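Local structure of salt-tolerant glutaminase (Micrococcus luteus, 3AGD) at residues A[73-78]-A[230-235]; A[85-90]-A[117-122]; A[106-111]-A[172-177]. The protein probably catalyses the hydrolysis of L-glutamine to L-glutamate and ammonia, as a homotetrameric member of the glutaminase family. All coordinates share one frame; numbering follows the deposited sequence.

Contact 1: residues A[73-78]-A[230-235]; sequences AALVDR and ARRVVS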
loop_
_atom_site.group_PDB
_atom_site.type_symbol
_atom_site.label_atom_id
_atom_site.label_comp_id
_atom_site.label_asym_id
_atom_site.label_seq_id
_atom_site.Cartn_x
_atom_site.Cartn_y
_atom_site.Cartn_z
ATOM N N ALA A 73 17.827 12.029 -1.272
ATOM C CA ALA A 73 18.670 13.129 -1.739
ATOM C C ALA A 73 19.507 12.714 -2.955
ATOM O O ALA A 73 19.669 13.484 -3.904
ATOM C CB ALA A 73 19.587 13.595 -0.609
ATOM N N ALA A 74 20.043 11.498 -2.912
ATOM C CA ALA A 74 20.852 10.982 -4.007
ATOM C C ALA A 74 20.027 10.869 -5.280
ATOM O O ALA A 74 20.496 11.214 -6.367
ATOM C CB ALA A 74 21.425 9.622 -3.637
ATOM N N LEU A 75 18.798 10.378 -5.146
ATOM C CA LEU A 75 17.911 10.226 -6.299
ATOM C C LEU A 75 17.591 11.605 -6.870
ATOM O O LEU A 75 17.618 11.817 -8.087
ATOM C CB LEU A 75 16.628 9.494 -5.879
ATOM C CG LEU A 75 16.839 8.021 -5.495
ATOM C CD1 LEU A 75 15.685 7.500 -4.650
ATOM C CD2 LEU A 75 17.004 7.194 -6.769
ATOM N N VAL A 76 17.291 12.546 -5.983
ATOM C CA VAL A 76 16.992 13.910 -6.400
ATOM C C VAL A 76 18.204 14.531 -7.090
ATOM O O VAL A 76 18.091 15.135 -8.150
ATOM C CB VAL A 76 16.634 14.802 -5.192
ATOM C CG1 VAL A 76 16.642 16.274 -5.608
ATOM C CG2 VAL A 76 15.268 14.421 -4.657
ATOM N N ASP A 77 19.373 14.361 -6.489
ATOM C CA ASP A 77 20.588 14.947 -7.030
ATOM C C ASP A 77 21.168 14.350 -8.293
ATOM O O ASP A 77 21.614 15.084 -9.168
ATOM C CB ASP A 77 21.684 14.959 -5.965
ATOM C CG ASP A 77 21.332 15.837 -4.786
ATOM O OD1 ASP A 77 20.677 16.877 -5.004
ATOM O OD2 ASP A 77 21.721 15.497 -3.648
ATOM N N ARG A 78 21.170 13.027 -8.397
ATOM C CA ARG A 78 21.778 12.374 -9.552
ATOM C C ARG A 78 20.830 11.690 -10.529
ATOM O O ARG A 78 21.243 11.309 -11.621
ATOM C CB ARG A 78 22.817 11.364 -9.054
ATOM C CG ARG A 78 23.852 11.969 -8.112
ATOM C CD ARG A 78 24.856 12.836 -8.862
ATOM N NE ARG A 78 25.979 12.058 -9.370
ATOM C CZ ARG A 78 26.905 11.496 -8.599
ATOM N NH1 ARG A 78 26.853 11.627 -7.284
ATOM N NH2 ARG A 78 27.886 10.797 -9.145
ATOM N N ALA A 230 9.802 9.551 -3.442
ATOM C CA ALA A 230 9.254 9.134 -2.159
ATOM C C ALA A 230 8.804 7.673 -2.236
ATOM O O ALA A 230 9.069 6.884 -1.330
ATOM C CB ALA A 230 8.084 10.029 -1.778
ATOM N N ARG A 231 8.136 7.322 -3.331
ATOM C CA ARG A 231 7.638 5.964 -3.532
ATOM C C ARG A 231 8.759 4.930 -3.555
ATOM O O ARG A 231 8.613 3.830 -3.020
ATOM C CB ARG A 231 6.850 5.877 -4.842
ATOM C CG ARG A 231 5.366 6.198 -4.729
ATOM C CD ARG A 231 4.705 6.065 -6.096
ATOM N NE ARG A 231 5.456 5.139 -6.939
ATOM C CZ ARG A 231 5.917 5.430 -8.152
ATOM N NH1 ARG A 231 5.696 6.626 -8.683
ATOM N NH2 ARG A 231 6.630 4.535 -8.823
ATOM N N ARG A 232 9.870 5.284 -4.190
ATOM C CA ARG A 232 11.013 4.388 -4.280
ATOM C C ARG A 232 11.606 4.167 -2.895
ATOM O O ARG A 232 11.989 3.054 -2.537
ATOM C CB ARG A 232 12.077 4.981 -5.218
ATOM C CG ARG A 232 13.473 4.359 -5.087
ATOM C CD ARG A 232 13.513 2.883 -5.467
ATOM N NE ARG A 232 13.522 2.659 -6.912
ATOM C CZ ARG A 232 14.570 2.873 -7.709
ATOM N NH1 ARG A 232 15.717 3.322 -7.214
ATOM N NH2 ARG A 232 14.474 2.626 -9.007
ATOM N N VAL A 233 11.671 5.236 -2.114
ATOM C CA VAL A 233 12.240 5.155 -0.778
ATOM C C VAL A 233 11.402 4.274 0.135
ATOM O O VAL A 233 11.922 3.384 0.813
ATOM C CB VAL A 233 12.379 6.560 -0.156
ATOM C CG1 VAL A 233 12.821 6.451 1.294
ATOM C CG2 VAL A 233 13.397 7.376 -0.957
ATOM N N VAL A 234 10.096 4.505 0.148
ATOM C CA VAL A 234 9.245 3.703 1.005
ATOM C C VAL A 234 9.218 2.248 0.533
ATOM O O VAL A 234 9.087 1.343 1.351
ATOM C CB VAL A 234 7.830 4.292 1.078
ATOM C CG1 VAL A 234 6.982 3.488 2.052
ATOM C CG2 VAL A 234 7.912 5.757 1.529
ATOM N N SER A 235 9.360 2.019 -0.772
ATOM C CA SER A 235 9.381 0.648 -1.290
ATOM C C SER A 235 10.604 -0.078 -0.736
ATOM O O SER A 235 10.505 -1.200 -0.244
ATOM C CB SER A 235 9.441 0.627 -2.828
ATOM O OG SER A 235 8.205 1.005 -3.413
#

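Contact 2: residues A[85-90]-A[117-122]; sequences RQVGLN and ALAVHQ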
loop_
_atom_site.group_PDB
_atom_site.type_symbol
_atom_site.label_atom_id
_atom_site.label_comp_id
_atom_site.label_asym_id
_atom_site.label_seq_id
_atom_site.Cartn_x
_atom_site.Cartn_y
_atom_site.Cartn_z
ATOM N N ARG A 85 22.703 2.426 -10.848
ATOM C CA ARG A 85 23.906 1.778 -11.353
ATOM C C ARG A 85 24.831 1.422 -10.188
ATOM O O ARG A 85 25.661 0.524 -10.308
ATOM C CB ARG A 85 24.666 2.697 -12.321
ATOM C CG ARG A 85 24.201 2.659 -13.771
ATOM C CD ARG A 85 25.243 3.302 -14.701
ATOM N NE ARG A 85 25.237 4.766 -14.658
ATOM C CZ ARG A 85 24.396 5.537 -15.347
ATOM N NH1 ARG A 85 23.484 4.989 -16.145
ATOM N NH2 ARG A 85 24.458 6.858 -15.234
ATOM N N GLN A 86 24.679 2.118 -9.062
ATOM C CA GLN A 86 25.535 1.886 -7.894
ATOM C C GLN A 86 24.817 1.294 -6.685
ATOM O O GLN A 86 25.459 0.805 -5.753
ATOM C CB GLN A 86 26.201 3.197 -7.455
ATOM C CG GLN A 86 26.988 3.937 -8.530
ATOM C CD GLN A 86 28.229 3.189 -8.996
ATOM O OE1 GLN A 86 29.051 3.736 -9.727
ATOM N NE2 GLN A 86 28.367 1.936 -8.578
ATOM N N VAL A 87 23.492 1.349 -6.690
ATOM C CA VAL A 87 22.708 0.836 -5.573
ATOM C C VAL A 87 21.567 -0.034 -6.095
ATOM O O VAL A 87 20.722 0.430 -6.864
ATOM C CB VAL A 87 22.132 2.009 -4.732
ATOM C CG1 VAL A 87 21.329 1.477 -3.554
ATOM C CG2 VAL A 87 23.267 2.903 -4.241
ATOM N N GLY A 88 21.549 -1.293 -5.674
ATOM C CA GLY A 88 20.512 -2.208 -6.123
ATOM C C GLY A 88 19.202 -2.088 -5.368
ATOM O O GLY A 88 19.055 -1.251 -4.476
ATOM N N LEU A 89 18.245 -2.937 -5.729
ATOM C CA LEU A 89 16.928 -2.946 -5.093
ATOM C C LEU A 89 16.675 -4.326 -4.514
ATOM O O LEU A 89 15.555 -4.652 -4.117
ATOM C CB LEU A 89 15.844 -2.641 -6.125
ATOM C CG LEU A 89 15.951 -1.316 -6.878
ATOM C CD1 LEU A 89 14.904 -1.265 -7.988
ATOM C CD2 LEU A 89 15.762 -0.173 -5.898
ATOM N N ASN A 90 17.723 -5.142 -4.486
ATOM C CA ASN A 90 17.616 -6.497 -3.977
ATOM C C ASN A 90 17.493 -6.521 -2.461
ATOM O O ASN A 90 18.377 -6.053 -1.750
ATOM C CB ASN A 90 18.838 -7.315 -4.401
ATOM C CG ASN A 90 18.741 -8.766 -3.979
ATOM O OD1 ASN A 90 19.620 -9.285 -3.286
ATOM N ND2 ASN A 90 17.673 -9.432 -4.396
ATOM N N ALA A 117 24.349 2.009 1.827
ATOM C CA ALA A 117 24.269 3.337 2.430
ATOM C C ALA A 117 25.550 4.126 2.167
ATOM O O ALA A 117 25.518 5.351 2.035
ATOM C CB ALA A 117 24.015 3.216 3.935
ATOM N N LEU A 118 26.674 3.416 2.091
ATOM C CA LEU A 118 27.959 4.044 1.815
ATOM C C LEU A 118 27.954 4.470 0.350
ATOM O O LEU A 118 28.453 5.540 0.002
ATOM C CB LEU A 118 29.107 3.056 2.078
ATOM C CG LEU A 118 29.358 2.671 3.544
ATOM C CD1 LEU A 118 30.239 1.433 3.611
ATOM C CD2 LEU A 118 30.011 3.837 4.289
ATOM N N ALA A 119 27.378 3.630 -0.505
ATOM C CA ALA A 119 27.297 3.930 -1.932
ATOM C C ALA A 119 26.417 5.156 -2.149
ATOM O O ALA A 119 26.694 5.980 -3.018
ATOM C CB ALA A 119 26.728 2.733 -2.697
ATOM N N VAL A 120 25.354 5.266 -1.355
ATOM C CA VAL A 120 24.431 6.397 -1.439
ATOM C C VAL A 120 25.110 7.712 -1.034
ATOM O O VAL A 120 24.955 8.730 -1.703
ATOM C CB VAL A 120 23.198 6.177 -0.529
ATOM C CG1 VAL A 120 22.476 7.501 -0.284
ATOM C CG2 VAL A 120 22.246 5.171 -1.179
ATOM N N HIS A 121 25.863 7.689 0.060
ATOM C CA HIS A 121 26.537 8.895 0.523
ATOM C C HIS A 121 27.527 9.404 -0.528
ATOM O O HIS A 121 27.658 10.608 -0.734
ATOM C CB HIS A 121 27.256 8.625 1.846
ATOM C CG HIS A 121 27.592 9.868 2.608
ATOM N ND1 HIS A 121 28.618 10.715 2.240
ATOM C CD2 HIS A 121 27.002 10.440 3.684
ATOM C CE1 HIS A 121 28.642 11.754 3.057
ATOM N NE2 HIS A 121 27.672 11.610 3.942
ATOM N N GLN A 122 28.198 8.470 -1.198
ATOM C CA GLN A 122 29.171 8.774 -2.242
ATOM C C GLN A 122 28.530 9.448 -3.459
ATOM O O GLN A 122 29.211 10.125 -4.226
ATOM C CB GLN A 122 29.881 7.474 -2.678
ATOM C CG GLN A 122 30.639 7.549 -4.018
ATOM C CD GLN A 122 32.028 8.158 -3.903
ATOM O OE1 GLN A 122 33.000 7.469 -3.587
ATOM N NE2 GLN A 122 32.125 9.457 -4.153
#

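Contact 3: residues A[106-111]-A[172-177]; sequences HRPDNA and HMLRSY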
loop_
_atom_site.group_PDB
_atom_site.type_symbol
_atom_site.label_atom_id
_atom_site.label_comp_id
_atom_site.label_asym_id
_atom_site.label_seq_id
_atom_site.Cartn_x
_atom_site.Cartn_y
_atom_site.Cartn_z
ATOM N N HIS A 106 27.550 -4.874 -10.400
ATOM C CA HIS A 106 28.555 -4.445 -9.428
ATOM C C HIS A 106 27.991 -3.375 -8.506
ATOM O O HIS A 106 28.369 -2.208 -8.590
ATOM C CB HIS A 106 29.785 -3.886 -10.143
ATOM C CG HIS A 106 30.424 -4.853 -11.090
ATOM N ND1 HIS A 106 30.806 -6.122 -10.709
ATOM C CD2 HIS A 106 30.748 -4.737 -12.398
ATOM C CE1 HIS A 106 31.338 -6.747 -11.744
ATOM N NE2 HIS A 106 31.315 -5.930 -12.783
ATOM N N ARG A 107 27.085 -3.773 -7.624
ATOM C CA ARG A 107 26.476 -2.824 -6.704
ATOM C C ARG A 107 25.935 -3.544 -5.475
ATOM O O ARG A 107 25.470 -4.683 -5.573
ATOM C CB ARG A 107 25.335 -2.089 -7.410
ATOM C CG ARG A 107 24.166 -3.004 -7.766
ATOM C CD ARG A 107 23.226 -2.388 -8.791
ATOM N NE ARG A 107 22.190 -3.342 -9.174
ATOM C CZ ARG A 107 21.387 -3.202 -10.224
ATOM N NH1 ARG A 107 21.495 -2.137 -11.010
ATOM N NH2 ARG A 107 20.480 -4.134 -10.491
ATOM N N PRO A 108 26.013 -2.899 -4.296
ATOM C CA PRO A 108 25.500 -3.526 -3.075
ATOM C C PRO A 108 23.998 -3.761 -3.268
ATOM O O PRO A 108 23.370 -3.099 -4.096
ATOM C CB PRO A 108 25.817 -2.489 -1.993
ATOM C CG PRO A 108 25.822 -1.189 -2.744
ATOM C CD PRO A 108 26.544 -1.553 -4.018
ATOM N N ASP A 109 23.424 -4.690 -2.508
ATOM C CA ASP A 109 22.008 -5.025 -2.653
ATOM C C ASP A 109 20.966 -3.910 -2.544
ATOM O O ASP A 109 20.042 -3.854 -3.360
ATOM C CB ASP A 109 21.644 -6.168 -1.703
ATOM C CG ASP A 109 22.163 -7.515 -2.193
ATOM O OD1 ASP A 109 22.515 -7.613 -3.389
ATOM O OD2 ASP A 109 22.209 -8.472 -1.393
ATOM N N ASN A 110 21.076 -3.037 -1.549
ATOM C CA ASN A 110 20.100 -1.955 -1.425
ATOM C C ASN A 110 20.573 -0.836 -0.503
ATOM O O ASN A 110 21.582 -0.974 0.183
ATOM C CB ASN A 110 18.748 -2.494 -0.939
ATOM C CG ASN A 110 18.838 -3.136 0.426
ATOM O OD1 ASN A 110 18.859 -4.360 0.552
ATOM N ND2 ASN A 110 18.905 -2.310 1.461
ATOM N N ALA A 111 19.824 0.264 -0.490
ATOM C CA ALA A 111 20.158 1.445 0.305
ATOM C C ALA A 111 19.989 1.332 1.818
ATOM O O ALA A 111 20.481 2.191 2.551
ATOM C CB ALA A 111 19.356 2.656 -0.211
ATOM N N HIS A 172 36.174 -0.366 1.468
ATOM C CA HIS A 172 37.299 -0.828 0.652
ATOM C C HIS A 172 36.840 -1.816 -0.412
ATOM O O HIS A 172 37.267 -1.740 -1.563
ATOM C CB HIS A 172 38.377 -1.478 1.526
ATOM C CG HIS A 172 39.344 -0.501 2.122
ATOM N ND1 HIS A 172 40.228 0.231 1.359
ATOM C CD2 HIS A 172 39.569 -0.137 3.407
ATOM C CE1 HIS A 172 40.957 1.001 2.147
ATOM N NE2 HIS A 172 40.579 0.795 3.396
ATOM N N MET A 173 35.967 -2.741 -0.035
ATOM C CA MET A 173 35.475 -3.719 -0.993
ATOM C C MET A 173 34.702 -3.014 -2.104
ATOM O O MET A 173 34.833 -3.353 -3.278
ATOM C CB MET A 173 34.568 -4.742 -0.304
ATOM C CG MET A 173 34.214 -5.940 -1.187
ATOM S SD MET A 173 35.649 -6.983 -1.597
ATOM C CE MET A 173 35.744 -7.999 -0.127
ATOM N N LEU A 174 33.894 -2.027 -1.735
ATOM C CA LEU A 174 33.114 -1.299 -2.731
ATOM C C LEU A 174 34.016 -0.551 -3.720
ATOM O O LEU A 174 33.709 -0.496 -4.910
ATOM C CB LEU A 174 32.140 -0.333 -2.047
ATOM C CG LEU A 174 31.013 -0.993 -1.236
ATOM C CD1 LEU A 174 30.233 0.070 -0.477
ATOM C CD2 LEU A 174 30.081 -1.768 -2.160
ATOM N N ARG A 175 35.119 0.024 -3.236
ATOM C CA ARG A 175 36.049 0.728 -4.124
ATOM C C ARG A 175 36.620 -0.301 -5.099
ATOM O O ARG A 175 36.764 -0.041 -6.289
ATOM C CB ARG A 175 37.211 1.349 -3.335
ATOM C CG ARG A 175 36.935 2.720 -2.742
ATOM C CD ARG A 175 38.069 3.157 -1.819
ATOM N NE ARG A 175 39.372 3.086 -2.472
ATOM C CZ ARG A 175 39.799 3.942 -3.394
ATOM N NH1 ARG A 175 39.029 4.951 -3.778
ATOM N NH2 ARG A 175 40.994 3.777 -3.945
ATOM N N SER A 176 36.948 -1.469 -4.554
ATOM C CA SER A 176 37.507 -2.583 -5.304
ATOM C C SER A 176 36.669 -2.918 -6.534
ATOM O O SER A 176 37.205 -3.315 -7.567
ATOM C CB SER A 176 37.597 -3.805 -4.388
ATOM O OG SER A 176 38.111 -4.925 -5.071
ATOM N N TYR A 177 35.354 -2.758 -6.422
ATOM C CA TYR A 177 34.456 -3.048 -7.535
ATOM C C TYR A 177 33.953 -1.802 -8.255
ATOM O O TYR A 177 32.974 -1.872 -9.001
ATOM C CB TYR A 177 33.247 -3.868 -7.062
ATOM C CG TYR A 177 33.555 -5.319 -6.778
ATOM C CD1 TYR A 177 34.208 -5.698 -5.607
ATOM C CD2 TYR A 177 33.214 -6.315 -7.695
ATOM C CE1 TYR A 177 34.513 -7.029 -5.351
ATOM C CE2 TYR A 177 33.517 -7.655 -7.450
ATOM C CZ TYR A 177 34.165 -8.002 -6.277
ATOM O OH TYR A 177 34.459 -9.320 -6.022
#

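Contact 1: residues A[73-78]-A[230-235]
Within 73-78, L75 meets R232 and V233 of helix 227-240. Its two methyls divide the work. CD1 lies 3.9 Å from CG of R232, a contact with the arginine's aliphatic root, and the same CD1 stands 4.3 Å from CG2 of V233, the looser of the two. CD2 reaches further along the arginine and comes within 4.1 Å of R232 NH1, approaching the guanidinium obliquely. The leucine and arginine side chains cross at about a right angle, so one branched tip spans both the methylene and the charged part of its partner. R232 makes this possible by bending: CG leaves anti to the backbone N (chi1 163°), and turns at chi2 (64°) and chi3 (78°) fold the chain back beside L75 instead of letting it extend. The case illustrates how a buried arginine serves two environments. Its carbons pack on a leucine, while NH1 forms a salt bridge with D84 and a hydrogen bond with Y71, which together probably fix its rotation and offset its charge. With 108 Å² buried in all and 9.3 Å between the CA atoms of L75 and R232, these two segments meet through side chains, their backbones standing apart. Two residues beyond L75, D77 turns to another partner, bridging to R137 of helix 131-146. Around this buried point, F80 and V83 of helix 80-84 also pack on L75, and V233 rests on P68, Y71 and A72 of helix 67-78.

Contact 2: residues A[85-90]-A[117-122]
The loop that follows helix 80-84 is pressed by V87 against A119 and V120 of helix 114-123, the helix whose first residue, N114, binds L-glutamate. A single methyl carries most of the contact. CG2 of V87 lies 3.8 Å from CB of A119 and 3.9 Å from CG2 of V120, and the directions to these two carbons open at nearly a right angle. The methyl therefore settles against two consecutive helix residues at once. The torsion explains the choice of branch: with chi1 at -179°, CG1 is anti to the backbone N, which leaves CG2 beside that N and facing the helix. On the other side of the contact, V120 also offers its CG2, and the two valines cross obliquely. The small side chain of A119 allows the loop backbone to come close as well. Its CB sits 3.8 Å from O of Q86, a van der Waals approach between a methyl and a carbonyl, and the CA atoms of Q86 and A119 are 6.5 Å apart. This is a worked case of apolar docking of an irregular segment onto a helix: 128 Å² is buried, mostly by methyl groups, with the carbonyl of Q86 adding to it. Backbone hydrogen bonding between G88 and P108 ties the loop to a later part of the chain. At other points of helix 114-123, A117 and L118 touch Y191 of helix 184-195, itself an L-glutamate-binding residue, and A117 also meets K67. V120 packs in addition on T70 and Y71, so the helix lies between the loop 85-90, helix 67-78 and helix 184-195.

Contact 3: residues A[106-111]-A[172-177]
H106 meets the phenol ring of Y177 at its edge, and the rings do not stack. ND1 of H106 lies 3.9 Å from CD2 of Y177, near the plane of the phenol ring, whereas the tyrosine carbon approaches the imidazole obliquely. The two ring planes are inclined by roughly 43°, and the side chains cross at about a right angle, an arrangement that is neither a parallel nor a T-shaped stack. The CD1 edge of the phenol ring has a different neighbour: the carbonyl O of M173, one turn back in the helix, lies in the ring plane 3.4 Å from CD1. In Y177, chi1 of -75° sets CG beside the backbone N and anti to the carbonyl carbon, which places the CD2 edge beside H106 while CD1 stays close to M173 O. The backbone of Y177 takes part too, its O lying 3.9 Å from CB of H106. Two residues after H106, and three before Y177, CD of P108 rests 4.0 Å from CD2 of L174, where the proline ring and the leucine again cross at about a right angle. L174 reaches this point through the end of its side chain, and it also touches L118 of helix 114-123, on which P108 packs through A115 and A119. Y177 is the first residue to leave helical geometry after helix 165-176. Its polar end is hydrogen-bonded to E98, and ND1 of H106 to the carbonyl of L101. Because a carbonyl can only accept, ND1 probably directs its hydrogen at L101 O; its approach to CD2 of Y177, a carbon at van der Waals distance, is one of packing. The rings are positioned by separate polar partners and merely fit together here.

In the fold
All three contacts belong to the glutaminase part of the chain and rest on side-chain packing, but their settings differ. Contacts 1 and 2 are buried; contact 3 is only partly so and lies furthest from the chain's centre. Contact 1 joins two helices and includes a charged group, whereas contact 2 sets a loop on a helix mainly through methyls, and contact 3 adds an aromatic pair at a helix end. Helix 114-123 connects the last two, since A119 receives both V87 and P108, and the loop segments 85-90 and 106-111 adjoin. R232 and L89, in turn, bring contacts 1 and 2 together, while contacts 1 and 3 do not touch.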